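PDB 3BGY: probable mRNA-capping enzyme from Acanthamoeba polyphaga mimivirus, which caps viral mRNA, its N-terminal domain, the part modelled here, removing the 5'-terminal gamma-phosphate before guanylyl transfer and N7-methylation of the cap. Local coordinates for residues N64-S68 with R177-T181. Sequence-based numbering, arbitrary orientation. Where two conformers were deposited one is given.
Sequences NKIES and RYSFT. With ACT (acetate ion), chain E.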
# COMPACT_ATOMS: atom_id res chain seq x y z
N ASN A 64 4.20 4.00 -20.88
CA ASN A 64 3.39 5.09 -20.30
C ASN A 64 2.51 4.60 -19.14
O ASN A 64 2.03 5.40 -18.35
CB ASN A 64 2.45 5.73 -21.33
CG ASN A 64 3.14 6.67 -22.31
OD1 ASN A 64 4.10 7.36 -21.97
ND2 ASN A 64 2.60 6.76 -23.51
N LYS A 65 2.32 3.29 -19.06
CA LYS A 65 1.49 2.69 -18.03
C LYS A 65 2.30 2.01 -16.93
O LYS A 65 1.72 1.29 -16.09
CB LYS A 65 0.51 1.72 -18.70
CG LYS A 65 -0.38 2.39 -19.76
CD LYS A 65 -1.35 3.36 -19.12
CE LYS A 65 -2.29 3.98 -20.14
NZ LYS A 65 -3.12 5.05 -19.52
N ILE A 66 3.62 2.21 -16.94
CA ILE A 66 4.51 1.66 -15.91
C ILE A 66 4.99 2.82 -15.04
O ILE A 66 5.38 3.88 -15.55
CB ILE A 66 5.78 0.94 -16.49
CG1 ILE A 66 5.39 -0.21 -17.43
CG2 ILE A 66 6.65 0.40 -15.36
CD1 ILE A 66 6.55 -0.89 -18.16
N GLU A 67 4.98 2.64 -13.73
CA GLU A 67 5.48 3.67 -12.83
C GLU A 67 6.35 2.93 -11.82
O GLU A 67 5.96 1.88 -11.30
CB GLU A 67 4.33 4.38 -12.11
CG GLU A 67 4.74 5.62 -11.32
CD GLU A 67 3.57 6.24 -10.58
OE1 GLU A 67 2.67 6.79 -11.26
OE2 GLU A 67 3.54 6.17 -9.33
N SER A 68 7.57 3.42 -11.59
CA SER A 68 8.43 2.77 -10.62
C SER A 68 8.99 3.82 -9.70
O SER A 68 9.32 4.92 -10.15
CB SER A 68 9.54 1.92 -11.25
OG SER A 68 10.29 2.66 -12.19
N ARG A 177 8.86 0.09 -5.63
CA ARG A 177 7.60 -0.35 -6.18
C ARG A 177 7.57 -0.22 -7.69
O ARG A 177 8.24 0.63 -8.27
CB ARG A 177 6.48 0.50 -5.55
CG ARG A 177 5.02 0.13 -5.93
CD ARG A 177 4.03 1.07 -5.25
NE ARG A 177 4.23 2.47 -5.62
CZ ARG A 177 3.57 3.51 -5.10
NH1 ARG A 177 2.65 3.32 -4.15
NH2 ARG A 177 3.81 4.73 -5.52
N TYR A 178 6.90 -1.18 -8.31
CA TYR A 178 6.66 -1.16 -9.74
C TYR A 178 5.14 -1.23 -9.83
O TYR A 178 4.53 -2.12 -9.22
CB TYR A 178 7.28 -2.35 -10.46
CG TYR A 178 8.78 -2.44 -10.35
CD1 TYR A 178 9.37 -3.03 -9.22
CD2 TYR A 178 9.61 -1.89 -11.34
CE1 TYR A 178 10.78 -3.08 -9.06
CE2 TYR A 178 11.03 -1.92 -11.20
CZ TYR A 178 11.60 -2.52 -10.06
OH TYR A 178 12.97 -2.53 -9.89
N SER A 179 4.53 -0.28 -10.53
CA SER A 179 3.07 -0.23 -10.69
C SER A 179 2.72 -0.34 -12.15
O SER A 179 3.25 0.39 -12.99
CB SER A 179 2.49 1.07 -10.10
OG SER A 179 2.73 1.15 -8.70
N PHE A 180 1.83 -1.28 -12.46
CA PHE A 180 1.44 -1.49 -13.84
C PHE A 180 -0.04 -1.23 -14.00
O PHE A 180 -0.86 -1.94 -13.45
CB PHE A 180 1.78 -2.93 -14.25
CG PHE A 180 3.22 -3.28 -14.03
CD1 PHE A 180 4.18 -2.97 -15.00
CD2 PHE A 180 3.64 -3.90 -12.83
CE1 PHE A 180 5.54 -3.26 -14.81
CE2 PHE A 180 5.01 -4.21 -12.63
CZ PHE A 180 5.97 -3.89 -13.63
N THR A 181 -0.39 -0.19 -14.76
CA THR A 181 -1.80 0.14 -14.96
C THR A 181 -2.28 -0.75 -16.11
O THR A 181 -2.03 -0.46 -17.27
CB THR A 181 -1.98 1.67 -15.23
OG1 THR A 181 -1.56 2.39 -14.06
CG2 THR A 181 -3.47 1.99 -15.47
C ACT E . 10.99 5.92 -12.66
O ACT E . 10.51 7.03 -12.08
OXT ACT E . 11.19 4.95 -12.00
CH3 ACT E . 11.27 5.89 -14.13
O HOH W 1 1.07 2.59 -13.38
O HOH W 2 5.08 2.92 -8.19
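Start with the backbone: Glu67 and Ser179 form the antiparallel hydrogen-bonded pair, Glu67 N to Ser179 O at 2.9 Å and Ser179 N to Glu67 O at 2.7 Å. Thr181 N adds a third bond, 2.9 Å to Lys65 O, where the 3-10 turn opens into the strand. Side chains then alternate. Ile66, Ser68, Tyr178 and Phe180 share one face; Ile66 CG2 lies 3.9 Å from Phe180 CE1, and the rings of Tyr178 and Phe180, both chi1 m, pack against helix 47-60. Ser68, chi1 p, donates a very short hydrogen bond from OG to acetate OXT, 2.5 Å, a probable crystallisation additive. On the other face, Glu67 and Arg177 both start out with chi1 and chi2 t, and Arg177 then turns at chi3 p; Glu67 OE2 stays 4.1 Å from Arg177 NH2, charge proximity without a salt bridge. A water accepts from Arg177 NE and donates to Ser179 OG, itself hydrogen-bonded to Asp189 of strand 186-196. These are neighbouring strands of the closed, eight-stranded antiparallel barrel typical of tunnel-type RNA triphosphatases.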